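Local coordinates for protein putative surface-anchored fimbrial subunit (Corynebacterium diphtheriae, PDB 3HR6) that forms the shaft of a Corynebacterium diphtheriae surface pilus as the major pilin, a chain of tandem Ig-like modules stabilised by isopeptide and disulfide bonds, at residues 93-105 and 113-125. Numbering follows the deposited sequence.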
loop_
_atom_site.group_PDB
_atom_site.type_symbol
_atom_site.label_atom_id
_atom_site.label_comp_id
_atom_site.label_asym_id
_atom_site.label_seq_id
_atom_site.Cartn_x
_atom_site.Cartn_y
_atom_site.Cartn_z
ATOM N N ASN A 93 -30.326 16.438 19.758
ATOM C CA ASN A 93 -31.578 15.909 20.336
ATOM C C ASN A 93 -31.315 14.806 21.391
ATOM O O ASN A 93 -31.963 13.746 21.386
ATOM C CB ASN A 93 -32.486 15.401 19.194
ATOM C CG ASN A 93 -33.943 15.323 19.577
ATOM O OD1 ASN A 93 -34.461 16.165 20.312
ATOM N ND2 ASN A 93 -34.640 14.318 19.042
ATOM N N LEU A 94 -30.378 15.085 22.305
ATOM C CA LEU A 94 -29.947 14.122 23.320
ATOM C C LEU A 94 -30.626 14.349 24.659
ATOM O O LEU A 94 -30.855 15.487 25.081
ATOM C CB LEU A 94 -28.437 14.234 23.563
ATOM C CG LEU A 94 -27.528 13.940 22.373
ATOM C CD1 LEU A 94 -26.052 14.105 22.803
ATOM C CD2 LEU A 94 -27.784 12.553 21.823
ATOM N N THR A 95 -30.893 13.249 25.353
ATOM C CA THR A 95 -31.458 13.304 26.697
ATOM C C THR A 95 -30.328 13.681 27.649
ATOM O O THR A 95 -29.173 13.280 27.443
ATOM C CB THR A 95 -32.086 11.932 27.125
ATOM O OG1 THR A 95 -31.053 11.013 27.497
ATOM C CG2 THR A 95 -32.883 11.305 25.984
ATOM N N PRO A 96 -30.625 14.493 28.663
ATOM C CA PRO A 96 -29.572 14.810 29.624
ATOM C C PRO A 96 -28.965 13.545 30.251
ATOM O O PRO A 96 -29.692 12.704 30.768
ATOM C CB PRO A 96 -30.299 15.668 30.659
ATOM C CG PRO A 96 -31.412 16.321 29.881
ATOM C CD PRO A 96 -31.844 15.296 28.879
ATOM N N ALA A 97 -27.643 13.399 30.162
ATOM C CA ALA A 97 -26.959 12.194 30.647
ATOM C C ALA A 97 -25.448 12.427 30.702
ATOM O O ALA A 97 -24.984 13.481 30.291
ATOM C CB ALA A 97 -27.255 11.019 29.731
ATOM N N LEU A 98 -24.704 11.458 31.243
ATOM C CA LEU A 98 -23.250 11.384 31.071
ATOM C C LEU A 98 -22.979 10.593 29.802
ATOM O O LEU A 98 -23.537 9.502 29.609
ATOM C CB LEU A 98 -22.564 10.700 32.271
ATOM C CG LEU A 98 -21.018 10.666 32.289
ATOM C CD1 LEU A 98 -20.437 12.065 32.334
ATOM C CD2 LEU A 98 -20.487 9.835 33.478
ATOM N N TYR A 99 -22.149 11.147 28.915
ATOM C CA TYR A 99 -21.831 10.479 27.664
ATOM C C TYR A 99 -20.372 10.096 27.550
ATOM O O TYR A 99 -19.506 10.638 28.222
ATOM C CB TYR A 99 -22.246 11.333 26.462
ATOM C CG TYR A 99 -23.755 11.426 26.321
ATOM C CD1 TYR A 99 -24.462 10.484 25.590
ATOM C CD2 TYR A 99 -24.478 12.459 26.936
ATOM C CE1 TYR A 99 -25.838 10.553 25.465
ATOM C CE2 TYR A 99 -25.873 12.536 26.806
ATOM C CZ TYR A 99 -26.536 11.588 26.062
ATOM O OH TYR A 99 -27.921 11.613 25.929
ATOM N N LEU A 100 -20.110 9.132 26.692
ATOM C CA LEU A 100 -18.758 8.722 26.387
ATOM C C LEU A 100 -18.578 8.816 24.875
ATOM O O LEU A 100 -19.378 8.271 24.103
ATOM C CB LEU A 100 -18.490 7.302 26.918
ATOM C CG LEU A 100 -17.101 6.759 26.595
ATOM C CD1 LEU A 100 -16.097 7.255 27.603
ATOM C CD2 LEU A 100 -17.138 5.202 26.539
ATOM N N VAL A 101 -17.563 9.580 24.459
ATOM C CA VAL A 101 -17.268 9.791 23.055
ATOM C C VAL A 101 -16.065 8.931 22.690
ATOM O O VAL A 101 -14.995 9.059 23.298
ATOM C CB VAL A 101 -16.965 11.297 22.753
ATOM C CG1 VAL A 101 -16.408 11.481 21.343
ATOM C CG2 VAL A 101 -18.218 12.154 22.976
ATOM N N VAL A 102 -16.235 8.072 21.700
ATOM C CA VAL A 102 -15.171 7.150 21.289
ATOM C C VAL A 102 -14.796 7.430 19.844
ATOM O O VAL A 102 -15.579 7.186 18.942
ATOM C CB VAL A 102 -15.582 5.665 21.446
ATOM C CG1 VAL A 102 -14.465 4.728 20.943
ATOM C CG2 VAL A 102 -15.903 5.353 22.899
ATOM N N GLN A 103 -13.598 7.931 19.597
ATOM C CA GLN A 103 -13.118 7.981 18.216
ATOM C C GLN A 103 -12.832 6.566 17.723
ATOM O O GLN A 103 -12.255 5.756 18.442
ATOM C CB GLN A 103 -11.854 8.810 18.033
ATOM C CG GLN A 103 -11.593 9.053 16.550
ATOM C CD GLN A 103 -10.492 10.057 16.248
ATOM O OE1 GLN A 103 -9.856 10.631 17.151
ATOM N NE2 GLN A 103 -10.264 10.291 14.951
ATOM N N GLU A 104 -13.210 6.310 16.481
ATOM C CA GLU A 104 -13.127 4.980 15.893
ATOM C C GLU A 104 -12.003 4.932 14.870
ATOM O O GLU A 104 -11.475 5.947 14.440
ATOM C CB GLU A 104 -14.425 4.663 15.206
ATOM C CG GLU A 104 -15.653 4.704 16.129
ATOM C CD GLU A 104 -15.793 3.498 17.045
ATOM O OE1 GLU A 104 -14.817 2.763 17.278
ATOM O OE2 GLU A 104 -16.911 3.299 17.554
ATOM N N LEU A 105 -11.702 3.718 14.445
ATOM C CA LEU A 105 -10.620 3.440 13.521
ATOM C C LEU A 105 -11.070 3.400 12.059
ATOM O O LEU A 105 -10.272 3.067 11.173
ATOM C CB LEU A 105 -9.967 2.114 13.935
ATOM C CG LEU A 105 -9.139 2.150 15.217
ATOM C CD1 LEU A 105 -8.732 0.696 15.570
ATOM C CD2 LEU A 105 -7.919 3.053 15.095
ATOM N N ARG A 113 -5.829 7.784 16.966
ATOM C CA ARG A 113 -7.117 8.297 17.432
ATOM C C ARG A 113 -7.077 8.775 18.840
ATOM O O ARG A 113 -6.234 8.366 19.631
ATOM C CB ARG A 113 -8.199 7.231 17.272
ATOM C CG ARG A 113 -7.947 5.980 18.057
ATOM C CD ARG A 113 -9.188 5.113 18.084
ATOM N NE ARG A 113 -8.902 3.774 18.582
ATOM C CZ ARG A 113 -9.819 2.831 18.759
ATOM N NH1 ARG A 113 -11.099 3.083 18.511
ATOM N NH2 ARG A 113 -9.448 1.627 19.198
ATOM N N SER A 114 -8.046 9.636 19.149
ATOM C CA SER A 114 -8.279 10.105 20.486
ATOM C C SER A 114 -8.735 8.943 21.353
ATOM O O SER A 114 -9.413 8.044 20.869
ATOM C CB SER A 114 -9.365 11.187 20.481
ATOM O OG SER A 114 -9.071 12.238 19.566
ATOM N N GLN A 115 -8.334 8.970 22.615
ATOM C CA GLN A 115 -8.846 8.047 23.612
ATOM C C GLN A 115 -10.310 8.362 23.911
ATOM O O GLN A 115 -10.768 9.497 23.696
ATOM C CB GLN A 115 -8.065 8.196 24.916
ATOM C CG GLN A 115 -6.563 8.133 24.725
ATOM C CD GLN A 115 -6.133 6.792 24.286
ATOM O OE1 GLN A 115 -6.524 5.789 24.903
ATOM N NE2 GLN A 115 -5.309 6.733 23.236
ATOM N N PRO A 116 -11.047 7.367 24.427
ATOM C CA PRO A 116 -12.389 7.660 24.921
ATOM C C PRO A 116 -12.402 8.711 26.013
ATOM O O PRO A 116 -11.450 8.818 26.796
ATOM C CB PRO A 116 -12.850 6.311 25.468
ATOM C CG PRO A 116 -12.030 5.326 24.731
ATOM C CD PRO A 116 -10.718 5.936 24.577
ATOM N N PHE A 117 -13.460 9.516 26.052
ATOM C CA PHE A 117 -13.575 10.524 27.075
ATOM C C PHE A 117 -15.027 10.817 27.411
ATOM O O PHE A 117 -15.914 10.626 26.608
ATOM C CB PHE A 117 -12.830 11.803 26.662
ATOM C CG PHE A 117 -13.426 12.516 25.467
ATOM C CD1 PHE A 117 -14.315 13.569 25.642
ATOM C CD2 PHE A 117 -13.065 12.161 24.182
ATOM C CE1 PHE A 117 -14.870 14.223 24.564
ATOM C CE2 PHE A 117 -13.619 12.797 23.094
ATOM C CZ PHE A 117 -14.487 13.859 23.280
ATOM N N LEU A 118 -15.237 11.276 28.633
ATOM C CA LEU A 118 -16.570 11.538 29.162
ATOM C C LEU A 118 -16.977 12.980 28.854
ATOM O O LEU A 118 -16.133 13.891 28.836
ATOM C CB LEU A 118 -16.588 11.311 30.671
ATOM C CG LEU A 118 -16.341 9.892 31.202
ATOM C CD1 LEU A 118 -16.045 9.913 32.708
ATOM C CD2 LEU A 118 -17.519 9.004 30.856
ATOM N N VAL A 119 -18.272 13.160 28.587
ATOM C CA VAL A 119 -18.884 14.482 28.381
ATOM C C VAL A 119 -20.253 14.479 29.042
ATOM O O VAL A 119 -21.107 13.685 28.680
ATOM C CB VAL A 119 -19.124 14.813 26.886
ATOM C CG1 VAL A 119 -19.530 16.239 26.727
ATOM C CG2 VAL A 119 -17.865 14.536 26.040
ATOM N N ALA A 120 -20.451 15.385 29.974
ATOM C CA ALA A 120 -21.766 15.614 30.557
ATOM C C ALA A 120 -22.590 16.521 29.630
ATOM O O ALA A 120 -22.060 17.449 29.015
ATOM C CB ALA A 120 -21.634 16.240 31.950
ATOM N N ALA A 121 -23.895 16.269 29.542
ATOM C CA ALA A 121 -24.780 17.184 28.834
ATOM C C ALA A 121 -26.105 17.200 29.563
ATOM O O ALA A 121 -26.643 16.144 29.875
ATOM C CB ALA A 121 -24.937 16.784 27.359
ATOM N N PRO A 122 -26.614 18.396 29.896
ATOM C CA PRO A 122 -26.039 19.703 29.632
ATOM C C PRO A 122 -24.872 20.005 30.577
ATOM O O PRO A 122 -24.575 19.210 31.462
ATOM C CB PRO A 122 -27.221 20.643 29.890
ATOM C CG PRO A 122 -28.023 19.957 30.897
ATOM C CD PRO A 122 -27.884 18.500 30.642
ATOM N N GLN A 123 -24.224 21.149 30.383
ATOM C CA GLN A 123 -23.220 21.633 31.313
ATOM C C GLN A 123 -23.645 23.018 31.757
ATOM O O GLN A 123 -24.602 23.568 31.227
ATOM C CB GLN A 123 -21.848 21.649 30.637
ATOM C CG GLN A 123 -21.403 20.248 30.299
ATOM C CD GLN A 123 -20.066 20.209 29.628
ATOM O OE1 GLN A 123 -19.333 21.195 29.634
ATOM N NE2 GLN A 123 -19.745 19.078 29.019
ATOM N N THR A 124 -22.955 23.574 32.743
ATOM C CA THR A 124 -23.122 24.975 33.096
ATOM C C THR A 124 -22.291 25.834 32.181
ATOM O O THR A 124 -21.148 25.478 31.868
ATOM C CB THR A 124 -22.737 25.230 34.574
ATOM O OG1 THR A 124 -23.579 24.443 35.415
ATOM C CG2 THR A 124 -22.884 26.699 34.945
ATOM N N ASN A 125 -22.851 26.948 31.721
ATOM C CA ASN A 125 -22.086 27.867 30.887
ATOM C C ASN A 125 -20.856 28.322 31.676
ATOM O O ASN A 125 -20.964 28.630 32.863
ATOM C CB ASN A 125 -22.925 29.074 30.452
ATOM C CG ASN A 125 -22.241 29.905 29.376
ATOM O OD1 ASN A 125 -21.173 30.503 29.595
ATOM N ND2 ASN A 125 -22.842 29.931 28.193
HETATM O O HOH W 1 -12.587 9.570 21.641
HETATM O O HOH W 2 -11.206 6.084 21.095
#
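Val101 and Phe117 face each other as a hydrogen-bonded pair where strands 97-103 and 117-121 run antiparallel in the N-terminal Ig-like module of the pilin. Phe117 CG sits between its own backbone N and carbonyl carbon (chi1 66°), which lays the ring beside Val101; Val101 CB stands 3.9 Å from the ring centroid in a CH-pi contact, and Val101 CG1 reaches Phe117 CE2 at 3.5 Å. Tyr99 with Val119 and Ala97 with Ala121 continue this face, each pair closed by two backbone bonds. On the other face Leu118 CD2 touches both Leu98 CD2 and Leu100 CD1.

Beyond Val101 waters take over from direct backbone-to-backbone bonds: one water donates to Val101 O and Gln115 O and accepts from Gln103 N, and a second joins Gln103 O to Ser114 O. Gln103 reaches across with its extended side chain, and OE1 takes Ser114 N at 2.9 Å, almost straight at hydrogen though above the amide plane.

Strand 38-44 flanks 97-103, while Glu185 pairs with Arg113 NE. The Arg113 guanidinium carries Leu105 CG over one face, and its NH1 donates to an in-plane lone pair of Gln103 O at 2.9 Å.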